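Local coordinates for PbSGBP-B lipoprotein (Prevotella bryantii B14, PDB 6D2Y) that probably binds polysaccharide at the bacterial cell surface, as a magnesium-containing lipoprotein encoded in a polysaccharide utilization locus, at residues A327-I332 / I373-Y378. Residues are numbered along the deposited sequence; the frame is centred on the assembly and turned at random.
Sequences AGPMQI and IYMPWY
Met330 and Tyr374 form an antiparallel hydrogen-bonded pair that joins the outermost strand 372-374 to strand 330-335, away from the magnesium site, within the beta-sandwich portion assigned to the SGBP-B xyloglucan-binding family. Met330 N donates to Tyr374 O at 2.9 Å, and Tyr374 N returns a bond to Met330 O at 2.8 Å; Ile373 CA adds a CA-H...O contact to that same Met330 oxygen. Packing is tightest where Pro329 CB presses on Ile373 CG2 at 3.4 Å, closer than usual van der Waals contact. Pro329 CG also meets Met375 CE at 3.7 Å, the two side chains lying side by side. Past the strands, a type I turn from Met375 to Tyr378 carries the Trp377 indole back, its six-membered ring under Ala327 CA in a CH-pi contact (4.0 Å to the centroid), with Pro329 N at the ring edge. Met330 and Tyr374 pack on strands 311-318 and 393-398; the other face is looser, Gln331 CD lying 4.1 Å from CD1 of partly exposed Ile373. The reciprocal bonds, continued by Ile332 with Ala372, thus fix the register, non-directional contacts of Pro329 and Trp377 hold the loop ends together, and Arg371 and Ile429 satisfy the Gln331 amide.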
loop_
_atom_site.group_PDB
_atom_site.type_symbol
_atom_site.label_atom_id
_atom_site.label_comp_id
_atom_site.label_asym_id
_atom_site.label_seq_id
_atom_site.Cartn_x
_atom_site.Cartn_y
_atom_site.Cartn_z
ATOM N N ALA A 327 15.681 -5.486 15.755
ATOM C CA ALA A 327 16.887 -5.890 15.050
ATOM C C ALA A 327 16.560 -7.055 14.132
ATOM O O ALA A 327 15.563 -7.757 14.313
ATOM C CB ALA A 327 18.012 -6.271 16.019
ATOM N N GLY A 328 17.418 -7.253 13.139
ATOM C CA GLY A 328 17.276 -8.368 12.240
ATOM C C GLY A 328 16.232 -8.122 11.181
ATOM O O GLY A 328 15.026 -8.278 11.406
ATOM N N PRO A 329 16.684 -7.726 9.996
ATOM C CA PRO A 329 15.743 -7.412 8.920
ATOM C C PRO A 329 15.010 -8.656 8.446
ATOM O O PRO A 329 15.584 -9.743 8.348
ATOM C CB PRO A 329 16.644 -6.842 7.819
ATOM C CG PRO A 329 17.945 -6.505 8.490
ATOM C CD PRO A 329 18.082 -7.510 9.592
HETATM N N MSE A 330 13.774 -8.496 8.052
HETATM C CA MSE A 330 12.971 -9.568 7.603
HETATM C C MSE A 330 13.111 -9.795 6.163
HETATM O O MSE A 330 12.574 -9.076 5.383
HETATM C CB MSE A 330 11.525 -9.233 7.881
HETATM C CG MSE A 330 10.575 -10.377 7.597
HETATM SE SE MSE A 330 8.676 -10.113 7.735
HETATM C CE MSE A 330 8.462 -9.993 9.610
ATOM N N GLN A 331 13.786 -10.845 5.795
ATOM C CA GLN A 331 13.988 -11.190 4.395
ATOM C C GLN A 331 12.900 -12.173 3.981
ATOM O O GLN A 331 12.795 -13.266 4.549
ATOM C CB GLN A 331 15.383 -11.773 4.167
ATOM C CG GLN A 331 16.486 -10.907 4.763
ATOM C CD GLN A 331 17.843 -11.127 4.122
ATOM O OE1 GLN A 331 17.944 -11.655 3.015
ATOM N NE2 GLN A 331 18.896 -10.703 4.814
ATOM N N ILE A 332 12.077 -11.771 3.021
ATOM C CA ILE A 332 11.008 -12.606 2.490
ATOM C C ILE A 332 11.458 -13.086 1.117
ATOM O O ILE A 332 11.519 -12.301 0.165
ATOM C CB ILE A 332 9.680 -11.840 2.424
ATOM C CG1 ILE A 332 9.369 -11.211 3.785
ATOM C CG2 ILE A 332 8.551 -12.756 1.987
ATOM C CD1 ILE A 332 8.305 -10.138 3.737
ATOM N N ILE A 373 13.141 -7.163 1.789
ATOM C CA ILE A 373 13.696 -7.014 3.128
ATOM C C ILE A 373 12.893 -5.939 3.849
ATOM O O ILE A 373 13.004 -4.748 3.527
ATOM C CB ILE A 373 15.193 -6.676 3.101
ATOM C CG1 ILE A 373 15.915 -7.546 2.069
ATOM C CG2 ILE A 373 15.798 -6.870 4.476
ATOM C CD1 ILE A 373 17.427 -7.570 2.219
ATOM N N TYR A 374 12.086 -6.358 4.821
ATOM C CA TYR A 374 11.197 -5.472 5.561
ATOM C C TYR A 374 11.808 -5.163 6.922
ATOM O O TYR A 374 12.177 -6.079 7.666
ATOM C CB TYR A 374 9.820 -6.115 5.726
ATOM C CG TYR A 374 8.804 -5.283 6.486
ATOM C CD1 TYR A 374 8.486 -3.995 6.086
ATOM C CD2 TYR A 374 8.153 -5.800 7.594
ATOM C CE1 TYR A 374 7.551 -3.243 6.780
ATOM C CE2 TYR A 374 7.218 -5.064 8.290
ATOM C CZ TYR A 374 6.921 -3.786 7.883
ATOM O OH TYR A 374 5.991 -3.052 8.581
HETATM N N MSE A 375 11.916 -3.879 7.242
HETATM C CA MSE A 375 12.551 -3.477 8.491
HETATM C C MSE A 375 11.976 -2.167 9.025
HETATM O O MSE A 375 12.640 -1.131 8.969
HETATM C CB MSE A 375 14.064 -3.312 8.311
HETATM C CG MSE A 375 14.492 -2.574 7.035
HETATM SE SE MSE A 375 16.253 -3.055 6.366
HETATM C CE MSE A 375 17.207 -2.928 8.046
ATOM N N PRO A 376 10.752 -2.198 9.558
ATOM C CA PRO A 376 10.160 -0.964 10.099
ATOM C C PRO A 376 10.857 -0.457 11.349
ATOM O O PRO A 376 10.615 0.690 11.748
ATOM C CB PRO A 376 8.713 -1.369 10.394
ATOM C CG PRO A 376 8.790 -2.832 10.661
ATOM C CD PRO A 376 9.878 -3.366 9.761
ATOM N N TRP A 377 11.709 -1.269 11.979
ATOM C CA TRP A 377 12.476 -0.812 13.129
ATOM C C TRP A 377 13.613 0.124 12.741
ATOM O O TRP A 377 14.216 0.738 13.628
ATOM C CB TRP A 377 13.028 -2.014 13.900
ATOM C CG TRP A 377 13.776 -3.006 13.062
ATOM C CD1 TRP A 377 13.279 -4.152 12.509
ATOM C CD2 TRP A 377 15.160 -2.952 12.695
ATOM N NE1 TRP A 377 14.266 -4.811 11.814
ATOM C CE2 TRP A 377 15.431 -4.094 11.914
ATOM C CE3 TRP A 377 16.196 -2.046 12.948
ATOM C CZ2 TRP A 377 16.693 -4.354 11.383
ATOM C CZ3 TRP A 377 17.449 -2.307 12.421
ATOM C CH2 TRP A 377 17.687 -3.451 11.648
ATOM N N TYR A 378 13.916 0.249 11.452
ATOM C CA TYR A 378 14.964 1.137 10.955
ATOM C C TYR A 378 14.286 2.345 10.314
ATOM O O TYR A 378 13.791 2.266 9.185
ATOM C CB TYR A 378 15.869 0.412 9.965
ATOM C CG TYR A 378 17.145 1.157 9.659
ATOM C CD1 TYR A 378 17.439 1.568 8.366
ATOM C CD2 TYR A 378 18.058 1.450 10.664
ATOM C CE1 TYR A 378 18.605 2.250 8.081
ATOM C CE2 TYR A 378 19.226 2.133 10.391
ATOM C CZ TYR A 378 19.496 2.531 9.097
ATOM O OH TYR A 378 20.659 3.212 8.822
#